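Local coordinates for RND efflux system, outer membrane lipoprotein, NodT family (PDB 6U94), which probably serves as the outer membrane exit duct of an RND efflux system, being a lipoprotein of the outer membrane factor family, at residues 144-147 against 148-151; 172-175 against 176-180; 286-289 against 290-293; 355-358 against 359-362; 396-399 against 400-404. All blocks are in the same frame, centred on the assembly; numbering follows the deposited sequence.

Contact 1. Residues 144-147 against 148-151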
loop_
_atom_site.group_PDB
_atom_site.type_symbol
_atom_site.label_atom_id
_atom_site.label_comp_id
_atom_site.label_asym_id
_atom_site.label_seq_id
_atom_site.Cartn_x
_atom_site.Cartn_y
_atom_site.Cartn_z
ATOM N N LEU A 144 12.711 -16.675 -17.625
ATOM C CA LEU A 144 14.022 -17.304 -17.603
ATOM C C LEU A 144 13.947 -18.684 -16.965
ATOM O O LEU A 144 13.033 -18.993 -16.197
ATOM C CB LEU A 144 15.036 -16.443 -16.836
ATOM C CG LEU A 144 15.280 -15.035 -17.379
ATOM C CD1 LEU A 144 16.072 -14.209 -16.378
ATOM C CD2 LEU A 144 15.996 -15.091 -18.723
ATOM N N SER A 145 14.934 -19.513 -17.302
ATOM C CA SER A 145 15.094 -20.806 -16.657
ATOM C C SER A 145 15.582 -20.620 -15.223
ATOM O O SER A 145 15.980 -19.529 -14.806
ATOM C CB SER A 145 16.079 -21.673 -17.435
ATOM O OG SER A 145 17.387 -21.145 -17.323
ATOM N N HIS A 146 15.560 -21.717 -14.464
ATOM C CA HIS A 146 15.981 -21.658 -13.069
ATOM C C HIS A 146 17.439 -21.236 -12.951
ATOM O O HIS A 146 17.786 -20.389 -12.118
ATOM C CB HIS A 146 15.749 -23.007 -12.395
ATOM C CG HIS A 146 14.304 -23.327 -12.169
ATOM N ND1 HIS A 146 13.890 -24.358 -11.353
ATOM C CD2 HIS A 146 13.176 -22.752 -12.650
ATOM C CE1 HIS A 146 12.569 -24.405 -11.344
ATOM N NE2 HIS A 146 12.113 -23.440 -12.123
ATOM N N ALA A 147 18.307 -21.817 -13.787
ATOM C CA ALA A 147 19.716 -21.433 -13.798
ATOM C C ALA A 147 19.872 -19.945 -14.074
ATOM O O ALA A 147 20.592 -19.239 -13.358
ATOM C CB ALA A 147 20.481 -22.255 -14.841
ATOM N N ALA A 148 19.200 -19.450 -15.114
ATOM C CA ALA A 148 19.284 -18.030 -15.436
ATOM C C ALA A 148 18.711 -17.169 -14.318
ATOM O O ALA A 148 19.243 -16.091 -14.024
ATOM C CB ALA A 148 18.565 -17.750 -16.754
ATOM N N GLN A 149 17.628 -17.628 -13.680
ATOM C CA GLN A 149 17.033 -16.871 -12.580
ATOM C C GLN A 149 18.010 -16.738 -11.420
ATOM O O GLN A 149 18.216 -15.641 -10.888
ATOM C CB GLN A 149 15.736 -17.538 -12.114
ATOM C CG GLN A 149 14.581 -17.407 -13.089
ATOM C CD GLN A 149 13.387 -18.261 -12.701
ATOM O OE1 GLN A 149 13.131 -18.492 -11.521
ATOM N NE2 GLN A 149 12.651 -18.737 -13.700
ATOM N N GLU A 150 18.634 -17.851 -11.020
ATOM C CA GLU A 150 19.583 -17.807 -9.914
ATOM C C GLU A 150 20.753 -16.878 -10.215
ATOM O O GLU A 150 21.284 -16.233 -9.304
ATOM C CB GLU A 150 20.076 -19.219 -9.598
ATOM C CG GLU A 150 18.981 -20.130 -9.053
ATOM C CD GLU A 150 19.236 -21.600 -9.335
ATOM O OE1 GLU A 150 20.278 -21.922 -9.943
ATOM O OE2 GLU A 150 18.385 -22.432 -8.952
ATOM N N GLN A 151 21.152 -16.778 -11.485
ATOM C CA GLN A 151 22.253 -15.896 -11.854
ATOM C C GLN A 151 21.803 -14.442 -11.937
ATOM O O GLN A 151 22.513 -13.543 -11.473
ATOM C CB GLN A 151 22.865 -16.351 -13.181
ATOM C CG GLN A 151 23.994 -15.476 -13.686
ATOM C CD GLN A 151 24.624 -16.027 -14.950
ATOM O OE1 GLN A 151 24.349 -15.552 -16.052
ATOM N NE2 GLN A 151 25.471 -17.041 -14.797
#

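Contact 2. Residues 172-175 against 176-180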
loop_
_atom_site.group_PDB
_atom_site.type_symbol
_atom_site.label_atom_id
_atom_site.label_comp_id
_atom_site.label_asym_id
_atom_site.label_seq_id
_atom_site.Cartn_x
_atom_site.Cartn_y
_atom_site.Cartn_z
ATOM N N ASN A 172 2.623 -5.158 4.652
ATOM C CA ASN A 172 1.259 -4.985 4.167
ATOM C C ASN A 172 0.366 -6.152 4.564
ATOM O O ASN A 172 -0.846 -5.974 4.726
ATOM C CB ASN A 172 1.251 -4.811 2.650
ATOM C CG ASN A 172 -0.119 -4.432 2.114
ATOM O OD1 ASN A 172 -0.544 -3.283 2.234
ATOM N ND2 ASN A 172 -0.813 -5.394 1.517
ATOM N N THR A 173 0.940 -7.346 4.726
ATOM C CA THR A 173 0.141 -8.504 5.111
ATOM C C THR A 173 -0.220 -8.472 6.592
ATOM O O THR A 173 -1.350 -8.808 6.965
ATOM C CB THR A 173 0.887 -9.794 4.769
ATOM O OG1 THR A 173 1.175 -9.811 3.368
ATOM C CG2 THR A 173 0.046 -11.010 5.108
ATOM N N TYR A 174 0.726 -8.080 7.449
ATOM C CA TYR A 174 0.431 -7.988 8.877
ATOM C C TYR A 174 -0.498 -6.818 9.170
ATOM O O TYR A 174 -1.372 -6.915 10.039
ATOM C CB TYR A 174 1.729 -7.863 9.673
ATOM C CG TYR A 174 1.533 -7.719 11.167
ATOM C CD1 TYR A 174 1.069 -8.780 11.933
ATOM C CD2 TYR A 174 1.828 -6.524 11.815
ATOM C CE1 TYR A 174 0.896 -8.655 13.301
ATOM C CE2 TYR A 174 1.657 -6.389 13.182
ATOM C CZ TYR A 174 1.190 -7.457 13.920
ATOM O OH TYR A 174 1.020 -7.323 15.279
ATOM N N LEU A 175 -0.327 -5.704 8.455
ATOM C CA LEU A 175 -1.259 -4.590 8.596
ATOM C C LEU A 175 -2.648 -4.982 8.113
ATOM O O LEU A 175 -3.652 -4.683 8.769
ATOM C CB LEU A 175 -0.741 -3.370 7.836
ATOM C CG LEU A 175 0.465 -2.683 8.480
ATOM C CD1 LEU A 175 0.954 -1.518 7.635
ATOM C CD2 LEU A 175 0.116 -2.220 9.885
ATOM N N THR A 176 -2.725 -5.661 6.964
ATOM C CA THR A 176 -4.008 -6.165 6.482
ATOM C C THR A 176 -4.632 -7.128 7.486
ATOM O O THR A 176 -5.855 -7.144 7.663
ATOM C CB THR A 176 -3.833 -6.839 5.120
ATOM O OG1 THR A 176 -3.431 -5.863 4.148
ATOM C CG2 THR A 176 -5.126 -7.497 4.663
ATOM N N LEU A 177 -3.805 -7.928 8.165
ATOM C CA LEU A 177 -4.318 -8.810 9.209
ATOM C C LEU A 177 -4.990 -8.013 10.320
ATOM O O LEU A 177 -6.125 -8.307 10.715
ATOM C CB LEU A 177 -3.186 -9.666 9.772
ATOM C CG LEU A 177 -3.549 -10.566 10.951
ATOM C CD1 LEU A 177 -4.615 -11.577 10.554
ATOM C CD2 LEU A 177 -2.313 -11.271 11.492
ATOM N N LEU A 178 -4.298 -6.997 10.840
ATOM C CA LEU A 178 -4.861 -6.191 11.915
ATOM C C LEU A 178 -6.111 -5.448 11.461
ATOM O O LEU A 178 -7.013 -5.197 12.269
ATOM C CB LEU A 178 -3.811 -5.211 12.435
ATOM C CG LEU A 178 -2.522 -5.857 12.941
ATOM C CD1 LEU A 178 -1.595 -4.813 13.533
ATOM C CD2 LEU A 178 -2.828 -6.944 13.958
ATOM N N ALA A 179 -6.187 -5.093 10.175
ATOM C CA ALA A 179 -7.389 -4.443 9.662
ATOM C C ALA A 179 -8.555 -5.420 9.593
ATOM O O ALA A 179 -9.678 -5.084 9.984
ATOM C CB ALA A 179 -7.111 -3.831 8.290
ATOM N N ASP A 180 -8.307 -6.640 9.114
ATOM C CA ASP A 180 -9.367 -7.637 9.013
ATOM C C ASP A 180 -9.860 -8.096 10.379
ATOM O O ASP A 180 -11.009 -8.542 10.491
ATOM C CB ASP A 180 -8.885 -8.834 8.192
ATOM C CG ASP A 180 -9.020 -8.600 6.696
ATOM O OD1 ASP A 180 -10.011 -7.967 6.284
ATOM O OD2 ASP A 180 -8.139 -9.046 5.929
#

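Contact 3. Residues 286-289 against 290-293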
loop_
_atom_site.group_PDB
_atom_site.type_symbol
_atom_site.label_atom_id
_atom_site.label_comp_id
_atom_site.label_asym_id
_atom_site.label_seq_id
_atom_site.Cartn_x
_atom_site.Cartn_y
_atom_site.Cartn_z
ATOM N N MET A 286 19.856 1.739 -10.170
ATOM C CA MET A 286 21.150 1.071 -10.029
ATOM C C MET A 286 21.513 0.308 -11.295
ATOM O O MET A 286 22.634 0.420 -11.803
ATOM C CB MET A 286 21.127 0.123 -8.828
ATOM C CG MET A 286 20.871 0.793 -7.487
ATOM S SD MET A 286 20.735 -0.414 -6.151
ATOM C CE MET A 286 22.360 -1.167 -6.233
ATOM N N ALA A 287 20.567 -0.470 -11.824
ATOM C CA ALA A 287 20.829 -1.222 -13.046
ATOM C C ALA A 287 21.065 -0.289 -14.227
ATOM O O ALA A 287 21.921 -0.556 -15.079
ATOM C CB ALA A 287 19.670 -2.173 -13.335
ATOM N N ALA A 288 20.319 0.818 -14.288
ATOM C CA ALA A 288 20.499 1.764 -15.384
ATOM C C ALA A 288 21.868 2.430 -15.321
ATOM O O ALA A 288 22.507 2.645 -16.358
ATOM C CB ALA A 288 19.388 2.813 -15.364
ATOM N N GLU A 289 22.335 2.769 -14.116
ATOM C CA GLU A 289 23.665 3.355 -13.981
ATOM C C GLU A 289 24.756 2.326 -14.252
ATOM O O GLU A 289 25.812 2.675 -14.791
ATOM C CB GLU A 289 23.837 3.974 -12.593
ATOM C CG GLU A 289 22.892 5.139 -12.331
ATOM C CD GLU A 289 23.266 5.958 -11.110
ATOM O OE1 GLU A 289 23.666 5.369 -10.085
ATOM O OE2 GLU A 289 23.156 7.201 -11.183
ATOM N N HIS A 290 24.516 1.062 -13.900
ATOM C CA HIS A 290 25.472 -0.005 -14.194
ATOM C C HIS A 290 25.643 -0.188 -15.696
ATOM O O HIS A 290 26.758 -0.381 -16.196
ATOM C CB HIS A 290 24.999 -1.304 -13.537
ATOM C CG HIS A 290 25.854 -2.497 -13.842
ATOM N ND1 HIS A 290 25.799 -3.168 -15.045
ATOM C CD2 HIS A 290 26.764 -3.156 -13.087
ATOM C CE1 HIS A 290 26.649 -4.179 -15.023
ATOM N NE2 HIS A 290 27.245 -4.194 -13.845
ATOM N N ARG A 291 24.532 -0.139 -16.438
ATOM C CA ARG A 291 24.611 -0.280 -17.891
ATOM C C ARG A 291 25.412 0.856 -18.518
ATOM O O ARG A 291 26.111 0.654 -19.518
ATOM C CB ARG A 291 23.210 -0.340 -18.500
ATOM C CG ARG A 291 22.587 -1.722 -18.500
ATOM C CD ARG A 291 21.264 -1.732 -19.249
ATOM N NE ARG A 291 20.218 -2.406 -18.485
ATOM C CZ ARG A 291 19.251 -1.776 -17.825
ATOM N NH1 ARG A 291 19.184 -0.452 -17.842
ATOM N NH2 ARG A 291 18.345 -2.472 -17.152
ATOM N N LEU A 292 25.314 2.059 -17.953
ATOM C CA LEU A 292 26.051 3.192 -18.503
ATOM C C LEU A 292 27.537 3.088 -18.189
ATOM O O LEU A 292 28.379 3.468 -19.014
ATOM C CB LEU A 292 25.480 4.503 -17.966
ATOM C CG LEU A 292 24.172 5.008 -18.573
ATOM C CD1 LEU A 292 23.544 6.044 -17.661
ATOM C CD2 LEU A 292 24.423 5.600 -19.949
ATOM N N ILE A 293 27.881 2.583 -17.001
ATOM C CA ILE A 293 29.287 2.402 -16.648
ATOM C C ILE A 293 29.944 1.411 -17.597
ATOM O O ILE A 293 31.047 1.648 -18.106
ATOM C CB ILE A 293 29.425 1.947 -15.184
ATOM C CG1 ILE A 293 29.000 3.067 -14.243
ATOM C CG2 ILE A 293 30.864 1.530 -14.888
ATOM C CD1 ILE A 293 28.544 2.596 -12.881
#

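Contact 4. Residues 355-358 against 359-362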
loop_
_atom_site.group_PDB
_atom_site.type_symbol
_atom_site.label_atom_id
_atom_site.label_comp_id
_atom_site.label_asym_id
_atom_site.label_seq_id
_atom_site.Cartn_x
_atom_site.Cartn_y
_atom_site.Cartn_z
ATOM N N LEU A 355 21.826 17.367 -26.762
ATOM C CA LEU A 355 20.931 16.409 -26.119
ATOM C C LEU A 355 20.364 15.411 -27.121
ATOM O O LEU A 355 20.261 14.216 -26.824
ATOM C CB LEU A 355 19.803 17.150 -25.402
ATOM C CG LEU A 355 20.128 17.672 -24.003
ATOM C CD1 LEU A 355 19.095 18.697 -23.567
ATOM C CD2 LEU A 355 20.182 16.513 -23.019
ATOM N N ALA A 356 19.999 15.881 -28.316
ATOM C CA ALA A 356 19.361 15.003 -29.293
ATOM C C ALA A 356 20.274 13.850 -29.687
ATOM O O ALA A 356 19.823 12.705 -29.816
ATOM C CB ALA A 356 18.944 15.804 -30.525
ATOM N N THR A 357 21.567 14.127 -29.870
ATOM C CA THR A 357 22.491 13.078 -30.287
ATOM C C THR A 357 22.798 12.121 -29.141
ATOM O O THR A 357 22.956 10.915 -29.359
ATOM C CB THR A 357 23.783 13.691 -30.832
ATOM O OG1 THR A 357 24.507 14.320 -29.767
ATOM C CG2 THR A 357 23.476 14.730 -31.890
ATOM N N VAL A 358 22.885 12.639 -27.914
ATOM C CA VAL A 358 23.152 11.781 -26.764
ATOM C C VAL A 358 21.950 10.887 -26.467
ATOM O O VAL A 358 22.103 9.783 -25.931
ATOM C CB VAL A 358 23.547 12.643 -25.548
ATOM C CG1 VAL A 358 23.770 11.785 -24.320
ATOM C CG2 VAL A 358 24.803 13.442 -25.855
ATOM N N ARG A 359 20.744 11.329 -26.822
ATOM C CA ARG A 359 19.563 10.508 -26.588
ATOM C C ARG A 359 19.451 9.346 -27.564
ATOM O O ARG A 359 18.678 8.416 -27.311
ATOM C CB ARG A 359 18.296 11.363 -26.656
ATOM C CG ARG A 359 18.116 12.294 -25.471
ATOM C CD ARG A 359 16.652 12.656 -25.283
ATOM N NE ARG A 359 16.457 13.571 -24.164
ATOM C CZ ARG A 359 16.310 14.884 -24.297
ATOM N NH1 ARG A 359 16.325 15.434 -25.504
ATOM N NH2 ARG A 359 16.142 15.646 -23.225
ATOM N N ARG A 360 20.198 9.372 -28.672
ATOM C CA ARG A 360 20.192 8.237 -29.586
ATOM C C ARG A 360 20.919 7.026 -29.021
ATOM O O ARG A 360 20.772 5.927 -29.567
ATOM C CB ARG A 360 20.798 8.635 -30.930
ATOM C CG ARG A 360 19.819 9.350 -31.845
ATOM C CD ARG A 360 20.334 9.434 -33.274
ATOM N NE ARG A 360 21.260 10.544 -33.470
ATOM C CZ ARG A 360 20.881 11.801 -33.679
ATOM N NH1 ARG A 360 19.592 12.112 -33.710
ATOM N NH2 ARG A 360 21.790 12.750 -33.855
ATOM N N ASP A 361 21.696 7.196 -27.954
ATOM C CA ASP A 361 22.264 6.059 -27.247
ATOM C C ASP A 361 21.187 5.417 -26.382
ATOM O O ASP A 361 20.466 6.109 -25.655
ATOM C CB ASP A 361 23.459 6.496 -26.396
ATOM C CG ASP A 361 24.033 5.361 -25.566
ATOM O OD1 ASP A 361 23.466 5.057 -24.498
ATOM O OD2 ASP A 361 25.045 4.763 -25.992
ATOM N N ILE A 362 21.078 4.090 -26.467
ATOM C CA ILE A 362 19.977 3.390 -25.815
ATOM C C ILE A 362 20.124 3.422 -24.300
ATOM O O ILE A 362 19.122 3.467 -23.574
ATOM C CB ILE A 362 19.885 1.950 -26.351
ATOM C CG1 ILE A 362 19.735 1.966 -27.873
ATOM C CG2 ILE A 362 18.724 1.204 -25.710
ATOM C CD1 ILE A 362 18.611 2.858 -28.371
#

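Contact 5. Residues 396-399 against 400-404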
loop_
_atom_site.group_PDB
_atom_site.type_symbol
_atom_site.label_atom_id
_atom_site.label_comp_id
_atom_site.label_asym_id
_atom_site.label_seq_id
_atom_site.Cartn_x
_atom_site.Cartn_y
_atom_site.Cartn_z
ATOM N N GLU A 396 -15.179 9.678 8.451
ATOM C CA GLU A 396 -15.376 9.838 9.888
ATOM C C GLU A 396 -16.481 10.846 10.188
ATOM O O GLU A 396 -17.286 10.634 11.102
ATOM C CB GLU A 396 -14.065 10.252 10.555
ATOM C CG GLU A 396 -13.078 9.104 10.719
ATOM C CD GLU A 396 -11.728 9.555 11.240
ATOM O OE1 GLU A 396 -11.399 10.751 11.098
ATOM O OE2 GLU A 396 -10.995 8.708 11.795
ATOM N N ALA A 397 -16.535 11.948 9.433
ATOM C CA ALA A 397 -17.624 12.903 9.610
ATOM C C ALA A 397 -18.949 12.313 9.150
ATOM O O ALA A 397 -20.003 12.638 9.710
ATOM C CB ALA A 397 -17.321 14.197 8.855
ATOM N N MET A 398 -18.917 11.442 8.139
ATOM C CA MET A 398 -20.135 10.757 7.718
ATOM C C MET A 398 -20.625 9.806 8.801
ATOM O O MET A 398 -21.824 9.758 9.104
ATOM C CB MET A 398 -19.885 10.007 6.410
ATOM C CG MET A 398 -21.119 9.824 5.543
ATOM S SD MET A 398 -20.737 9.047 3.960
ATOM C CE MET A 398 -20.423 7.364 4.475
ATOM N N ILE A 399 -19.704 9.052 9.408
ATOM C CA ILE A 399 -20.060 8.174 10.520
ATOM C C ILE A 399 -20.563 8.989 11.704
ATOM O O ILE A 399 -21.420 8.527 12.468
ATOM C CB ILE A 399 -18.849 7.293 10.900
ATOM C CG1 ILE A 399 -18.580 6.267 9.798
ATOM C CG2 ILE A 399 -19.062 6.588 12.236
ATOM C CD1 ILE A 399 -17.250 5.546 9.944
ATOM N N ARG A 400 -20.067 10.219 11.861
ATOM C CA ARG A 400 -20.527 11.065 12.957
ATOM C C ARG A 400 -21.986 11.473 12.769
ATOM O O ARG A 400 -22.754 11.508 13.737
ATOM C CB ARG A 400 -19.634 12.301 13.076
ATOM C CG ARG A 400 -19.780 13.043 14.391
ATOM C CD ARG A 400 -18.810 14.214 14.493
ATOM N NE ARG A 400 -17.545 13.945 13.812
ATOM C CZ ARG A 400 -17.066 14.677 12.811
ATOM N NH1 ARG A 400 -17.740 15.739 12.383
ATOM N NH2 ARG A 400 -15.911 14.357 12.244
ATOM N N ASP A 401 -22.387 11.777 11.532
ATOM C CA ASP A 401 -23.766 12.177 11.271
ATOM C C ASP A 401 -24.714 10.983 11.289
ATOM O O ASP A 401 -25.831 11.086 11.808
ATOM C CB ASP A 401 -23.860 12.903 9.928
ATOM C CG ASP A 401 -23.233 14.282 9.967
ATOM O OD1 ASP A 401 -23.237 14.908 11.046
ATOM O OD2 ASP A 401 -22.738 14.742 8.915
ATOM N N LEU A 402 -24.286 9.848 10.729
ATOM C CA LEU A 402 -25.136 8.660 10.720
ATOM C C LEU A 402 -25.374 8.142 12.132
ATOM O O LEU A 402 -26.466 7.657 12.444
ATOM C CB LEU A 402 -24.513 7.571 9.848
ATOM C CG LEU A 402 -24.369 7.893 8.359
ATOM C CD1 LEU A 402 -23.476 6.873 7.677
ATOM C CD2 LEU A 402 -25.729 7.946 7.687
ATOM N N ALA A 403 -24.360 8.232 12.998
ATOM C CA ALA A 403 -24.535 7.826 14.389
ATOM C C ALA A 403 -25.615 8.658 15.071
ATOM O O ALA A 403 -26.460 8.125 15.798
ATOM C CB ALA A 403 -23.211 7.945 15.141
ATOM N N GLU A 404 -25.600 9.975 14.845
ATOM C CA GLU A 404 -26.611 10.841 15.441
ATOM C C GLU A 404 -27.976 10.617 14.802
ATOM O O GLU A 404 -29.001 10.640 15.494
ATOM C CB GLU A 404 -26.187 12.304 15.314
ATOM C CG GLU A 404 -27.249 13.316 15.728
ATOM C CD GLU A 404 -27.482 13.365 17.231
ATOM O OE1 GLU A 404 -26.812 12.623 17.980
ATOM O OE2 GLU A 404 -28.340 14.158 17.666
#

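Contact 1. Residues 144-147 against 148-151
Ala148 meets two residues of the preceding turn. Its methyl CB lies 3.8 Å from Leu144 CB, a small apolar patch where the chain turns into helix 146-152. Its backbone N points to Ser145, the N-cap of that helix, and Ser145 OG accepts from Ala148 N at 3.3 Å, a straight but weak capping bond. The hydroxyl is placed for this because Ser145 OG sits between the backbone N and the carbonyl carbon (chi1 69°), which swings it over the first turn.

Gln149 comes next and turns back furthest. Its N donates to Ser145 O at 2.8 Å, the first bond of the regular helical pattern, while its extended side chain runs back past the cap, bringing Gln149 CG to 3.1 Å from Ser145 O. At the end of that chain Gln149 NE2 donates to Leu144 O; the modelled 2.5 Å is short, so its exact length is doubtful. Leu144 O lies nearly in the amide plane, whereas NE2 stands well above the carbonyl plane of Leu144.

Glu150 N bonds to His146 O at 2.9 Å, and the Glu150 side chain folds over that same oxygen, with CG 3.3 Å from His146 O. The carboxylate makes a long, weak ion pair with Arg73 of helix 72-86, which also touches His146 and Gln149. Gln151 N closes the stretch on Ala147 O at 3.1 Å.

A serine cap and a glutamine amide thus meet at the start of this surface helix: one occupies a first-turn N-H, the other, if its short bond is real in detail, probably ties down Leu144 O just ahead of the cap.

Contact 2. Residues 172-175 against 176-180
The backbone here is regular alpha-helix: the N-H groups of Thr176 to Ala179 each donate to the carbonyl four residues back, as in Leu177 N to Thr173 O at 2.9 Å. The stretch belongs to helix 156-203, one of the long antiparallel helices expected of an outer membrane factor, and is buried.

Asn172 O is gripped twice. Thr176 N reaches it at 2.9 Å from well above the carbonyl plane, and Thr176 OG1 donates at 2.7 Å from a direction less tilted. The hydroxyl comes back to this oxygen because Thr176 OG1 is anti to its own carbonyl carbon (chi1 -65°). The amide of Asn172 is engaged outside the stretch, with Thr446 and Tyr86, while Leu175, Thr176 and Ala179 pack on helix 421-454.

On another side, Leu178 lies over a face of the Tyr174 ring. This is a CH-pi contact, with Leu178 CG 4.3 Å from the ring centroid and 15° off the normal. Leu177 CD2 approaches the same ring obliquely, 4.2 Å from Tyr174 CD1. Leu58 and Leu61 of helix 56-67 also touch Tyr174, whose buried hydroxyl has no hydrogen-bond partner in the model. Of the Leu178 atoms, CD1 comes closest to the ring, 3.6 Å from Tyr174 CE2.

Contact 3. Residues 286-289 against 290-293
Hydrogen bonding between Met286-Glu289 and His290-Ile293 runs through the backbone alone. His290 N donates to Met286 O at 2.9 Å, Arg291 N to Ala287 O at 3.0 Å, and Ile293 N to Glu289 O at 3.0 Å. Leu292 N is shared: it reaches Ala288 O at 3.3 Å and adds a weak, bent bond to Glu289 O.

Side-chain contact centres on Arg291. Its chain leaves with CG anti to the carbonyl carbon (chi1 -85°) and bends at chi3, laying the guanidinium back along the two alanines. Ala287 O lies over one face of it, offset toward the rim and not in hydrogen-bonding geometry, though the charge may still find this oxygen favourable; Arg291 NH1 rests 3.6 Å from Ala288 CA. The small alanine side chains probably let the flat cation lie this close to the helix. The far end of Ile293 also curls back over a carbonyl, with Ile293 CD1 3.3 Å from Glu289 O.

Interactions beyond the stretch fix its buried side. Glu289 OE2 forms a salt bridge to Arg303 and accepts from Tyr367, while Leu292 packs against Ile299 and Tyr367, so helices 299-306 and 362-415 cover this side.

Helix 283-294 is thus a short surface alpha-helix, with Glu289 and Leu292 on its buried side and His290 and Arg291 exposed, packed on the start of helix 362-415.

Contact 4. Residues 355-358 against 359-362
Leu355 O accepts from Arg359 N at 2.9 Å, the backbone bond here that spans four residues, as in an alpha-helix. The Arg359 side chain begins on the same oxygen, its CG 3.2 Å from Leu355 O, then runs extended from CG to NE and crosses Leu355. Its guanidinium offers a face to the leucine: Leu355 CB is 3.9 Å from Arg359 NH1, and Leu355 CD2 lies over the same group toward the rim. The charged end is anchored outside, Arg359 NE making a salt bridge with Glu368, which probably holds the flat group in place against the leucine.

Beyond this point the pattern changes. Arg360 N donates to Thr357 O at 3.2 Å from high above the carbonyl plane, and Asp361 N makes a weak bond to Val358 O; both span three residues instead of four. The bend of Arg360 at chi3 (-82°) folds its guanidinium back over Thr357, with Thr357 CA and Ala356 O above one face. Arg360 NH2 is pressed to 3.3 Å from Thr357 CG2, while Thr357 OG1 is turned the other way and bonds to Asp354 O.

Asp361 then changes role. It is the N-cap of the next helix, and its OD1 accepts from Val364 N. The turn therefore leads from the short helix into the start of the long helix 362-415, while Leu355 and Val358 lean on loop residues Leu339 and Ile343.

Contact 5. Residues 396-399 against 400-404
Arg400 lies back across Ala397, and this pair, with Ile399, makes most of the contact. Arg400 CG is anti to the backbone N (chi1 -164°) and its chain bends at chi3, which sends the guanidinium back one turn. There Ala397 CA sits over one face, offset toward the rim. Arg400 NH2 is 3.5 Å from Ala397 CA and 3.7 Å from Ala397 CB, so the flat cation rests on the alanine as on a small apolar pad.

The backbone repeats the alpha-helical bond throughout: Arg400 N donates to Glu396 O at 2.9 Å, and Ile399 O accepts Ala403 N at 3.0 Å. Ala403 CB lies 3.3 Å from the same Ile399 O. Leu402 N donates to Met398 O, and Leu402 CG folds to 3.2 Å from that oxygen.

Ile399, Met398 and Leu402 meet helix 421-454 through Ala433 and Gln429, so one side of helix 362-415 here serves helix pairing. Arg400 belongs to the exposed surface.

Glu396 OE1 stays 5.9 Å from Arg400 NH2. Within these segments the guanidinium of Arg400 is therefore met by Ala397 through van der Waals contact and not by a charge pair, and any electrostatic pull from Glu396 is probably modest and long-range.

How the contacts relate
From the N terminus the five contacts follow in series; each joins two consecutive segments, so each closes just a turn, and none nests in or crosses another. Contact 1 starts the short helix 146-152, which is followed, after a short break, by helix 156-203, where contact 2 is buried some 33 Å away between centres. Contact 3 lies on helix 283-294, and contact 4 comes within about 5 Å of it at the nearest atoms without touching. Contact 4 hands the chain to helix 362-415, whose far part carries contact 5, about 58 Å off between centres. Helix 421-454 packs on contacts 2 and 5 alike, tying the two long-helix regions together.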